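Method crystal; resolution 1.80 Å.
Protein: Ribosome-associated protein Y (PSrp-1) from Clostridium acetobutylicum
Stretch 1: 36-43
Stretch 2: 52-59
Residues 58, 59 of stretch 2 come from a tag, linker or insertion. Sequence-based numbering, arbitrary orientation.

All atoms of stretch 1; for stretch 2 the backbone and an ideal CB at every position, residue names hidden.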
# COMPACT_ATOMS: atom_id res chain seq x y z
N ASP B 36 -4.75 -8.54 13.00
CA ASP B 36 -4.05 -8.52 14.28
C ASP B 36 -4.09 -7.15 14.94
O ASP B 36 -4.22 -7.04 16.15
CB ASP B 36 -2.59 -8.95 14.08
CG ASP B 36 -1.75 -8.81 15.35
OD1 ASP B 36 -1.45 -7.66 15.74
OD2 ASP B 36 -1.40 -9.85 15.95
N SER B 37 -3.99 -6.10 14.12
CA SER B 37 -3.99 -4.74 14.64
C SER B 37 -5.19 -3.92 14.19
O SER B 37 -5.32 -2.75 14.58
CB SER B 37 -2.71 -4.03 14.20
OG SER B 37 -2.66 -3.94 12.79
N ASN B 38 -6.06 -4.52 13.39
CA ASN B 38 -7.24 -3.82 12.89
C ASN B 38 -6.88 -2.59 12.06
O ASN B 38 -7.68 -1.67 11.92
CB ASN B 38 -8.14 -3.40 14.06
CG ASN B 38 -8.74 -4.58 14.81
OD1 ASN B 38 -9.41 -4.41 15.83
ND2 ASN B 38 -8.50 -5.79 14.30
N GLU B 39 -5.67 -2.58 11.51
CA GLU B 39 -5.23 -1.45 10.70
C GLU B 39 -4.83 -1.90 9.30
O GLU B 39 -4.48 -3.06 9.08
CB GLU B 39 -4.05 -0.73 11.36
CG GLU B 39 -4.34 -0.26 12.78
CD GLU B 39 -3.12 0.35 13.45
OE1 GLU B 39 -1.99 0.05 13.01
OE2 GLU B 39 -3.29 1.11 14.43
N VAL B 40 -4.90 -0.97 8.35
CA VAL B 40 -4.53 -1.27 6.98
C VAL B 40 -3.01 -1.36 6.90
O VAL B 40 -2.29 -0.52 7.44
CB VAL B 40 -5.02 -0.18 6.01
CG1 VAL B 40 -4.41 -0.39 4.64
CG2 VAL B 40 -6.53 -0.20 5.92
N ASN B 41 -2.54 -2.40 6.23
CA ASN B 41 -1.12 -2.65 6.03
C ASN B 41 -0.91 -2.95 4.55
O ASN B 41 -1.88 -3.18 3.82
CB ASN B 41 -0.66 -3.87 6.83
CG ASN B 41 -0.55 -3.61 8.32
OD1 ASN B 41 -0.87 -2.53 8.83
ND2 ASN B 41 -0.10 -4.63 9.04
N VAL B 42 0.34 -2.97 4.13
CA VAL B 42 0.67 -3.28 2.75
C VAL B 42 1.87 -4.22 2.70
O VAL B 42 2.91 -3.92 3.28
CB VAL B 42 1.03 -1.99 1.96
CG1 VAL B 42 1.30 -2.33 0.50
CG2 VAL B 42 -0.12 -0.98 2.06
N VAL B 43 1.71 -5.36 2.05
CA VAL B 43 2.83 -6.29 1.93
C VAL B 43 3.33 -6.14 0.50
O VAL B 43 2.57 -5.75 -0.39
CB VAL B 43 2.43 -7.77 2.19
CG1 VAL B 43 2.24 -8.00 3.68
CG2 VAL B 43 1.17 -8.14 1.44
N UNK B 52 8.13 -7.59 2.43
CA UNK B 52 8.08 -6.47 3.34
C UNK B 52 6.64 -6.21 3.75
O UNK B 52 5.70 -6.51 3.01
CB UNK B 52 8.70 -5.22 2.70
N UNK B 53 6.48 -5.66 4.95
CA UNK B 53 5.18 -5.32 5.50
C UNK B 53 5.25 -3.87 5.95
O UNK B 53 6.07 -3.53 6.80
CB UNK B 53 4.79 -6.25 6.65
N UNK B 54 4.41 -3.02 5.38
CA UNK B 54 4.38 -1.61 5.75
C UNK B 54 3.22 -1.39 6.72
O UNK B 54 2.08 -1.77 6.43
CB UNK B 54 4.24 -0.72 4.52
N UNK B 55 3.54 -0.79 7.86
CA UNK B 55 2.55 -0.50 8.90
C UNK B 55 2.55 0.99 9.18
O UNK B 55 3.56 1.66 9.00
CB UNK B 55 2.84 -1.29 10.18
N UNK B 56 1.41 1.53 9.64
CA UNK B 56 1.35 2.96 9.94
C UNK B 56 2.20 3.29 11.16
O UNK B 56 2.74 4.39 11.29
CB UNK B 56 -0.10 3.40 10.17
N UNK B 57 2.31 2.31 12.06
CA UNK B 57 3.08 2.47 13.28
C UNK B 57 3.52 1.11 13.82
O UNK B 57 2.99 0.07 13.44
CB UNK B 57 2.26 3.22 14.33
N UNK B 58 4.50 1.14 14.72
CA UNK B 58 5.03 -0.07 15.33
C UNK B 58 4.25 -0.38 16.60
O UNK B 58 4.00 0.52 17.41
CB UNK B 58 6.52 0.08 15.63
N UNK B 59 3.85 -1.63 16.79
CA UNK B 59 3.11 -2.01 17.99
C UNK B 59 4.05 -2.44 19.11
O UNK B 59 4.04 -3.63 19.48
CB UNK B 59 2.13 -3.14 17.67

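Stretch 2 enters as a strand antiparallel to the strand of stretch 1 (155° between their directions), and only its first four positions belong to it; the rest leave as loop.

At position 52 the ideal CB has no atom of stretch 1 within 5.5 Å, so this view sets few limits on the side chain, and phi/psi of -115/152 is ordinary extended backbone open to most residues. The deposited residue is Gly52, which contributes through its backbone: its O accepts a close CA-H...O contact from Val43 CA at 3.1 Å.

Position 53 pairs with Val43 in a non-hydrogen-bonded bridge, their CA atoms 4.4 Å apart, and its CB lies on the same face of the sheet as the side chain of Val43, 4.3 Å from Val43 CG1. An apolar residue is favoured, whether branched at CB or longer; phi/psi of -129/120 suits either. The residue is Leu53. With chi1 t and chi2 p, its end comes nearer to stretch 1 than its CA-to-CB direction suggests, and CD1 packs 3.4 Å from Val43 CG1.

Position 54 is held by the backbone through its own N-H and O, which most residues other than proline could provide. Its N donates to Val42 O at 2.7 Å and an angle of 170°, while Val42 N returns a hydrogen bond to its O at 3.1 Å. This closed pair places its CB on the face that carries the side chain of Val42. Valine, isoleucine or another apolar residue would suit the extended backbone and this neighbour. Ile54 is found, with its CB 4.2 Å from Val42 CB; the same residue's O also receives a CA-H...O contact from Asn41 CA at 3.3 Å.

At position 55 CB points sideways, and the nearest atoms belong to the amide end of Asn41. Stretch 1 offers no positive partner here, so polar and aliphatic residues are both plausible. Glu55 occupies it, with its CG near the amide end of Asn41.

Position 56 is the first residue past the strand, at phi/psi of -70/-30, with CB toward stretch 1. Phi is compatible with proline, and no hydrogen bond from this N to stretch 1 would be forfeited; a small or aliphatic residue could also fit. Pro56 lays its ring against stretch 1, with CG 3.2 Å from Glu39 OE1 and CD 3.7 Å from Val40 O.

Position 57 points sideways, its CB 5.5 Å from Glu39 OE1, leaving room for many side chains; Glu57 makes no contact with stretch 1. Position 58 points away and is equally permissive. Leu58 comes from the expression tag and does not reach stretch 1.

Position 59 faces stretch 1 across a wide gap, with the carboxylates of Asp36 and Glu39 on that side, so a long basic or neutral polar chain would seem the easier choice. The tag instead supplies Glu59. Its OE1 lies 3.9 Å from Ser37 CB, and its OE2 is 3.9 Å from Glu39 OE1, a close approach of like charges.

Stretch 2, residues 52-59: GLIEPELE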
# COMPACT_ATOMS: atom_id res chain seq x y z
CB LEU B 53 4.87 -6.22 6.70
CG LEU B 53 3.57 -5.90 7.45
CD1 LEU B 53 2.38 -6.30 6.61
CD2 LEU B 53 3.56 -6.66 8.76
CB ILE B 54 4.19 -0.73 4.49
CG1 ILE B 54 5.30 -1.04 3.48
CG2 ILE B 54 4.22 0.75 4.88
CD1 ILE B 54 5.11 -0.38 2.13
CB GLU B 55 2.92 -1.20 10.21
CG GLU B 55 3.39 -2.63 10.10
CD GLU B 55 3.88 -3.15 11.44
OE1 GLU B 55 4.87 -2.59 11.98
OE2 GLU B 55 3.28 -4.11 11.96
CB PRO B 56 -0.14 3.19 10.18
CG PRO B 56 -0.60 1.87 10.75
CD PRO B 56 0.11 0.87 9.86
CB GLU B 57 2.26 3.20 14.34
CG GLU B 57 2.16 4.70 14.11
CD GLU B 57 1.02 5.35 14.86
OE1 GLU B 57 0.95 5.18 16.10
OE2 GLU B 57 0.20 6.03 14.22
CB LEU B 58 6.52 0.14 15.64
CG LEU B 58 7.38 0.53 14.43
CD1 LEU B 58 8.55 1.38 14.88
CD2 LEU B 58 7.85 -0.71 13.71
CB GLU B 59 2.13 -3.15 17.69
CG GLU B 59 0.86 -2.70 16.97
CD GLU B 59 0.96 -2.85 15.46
OE1 GLU B 59 1.09 -4.00 14.99
OE2 GLU B 59 0.90 -1.82 14.76
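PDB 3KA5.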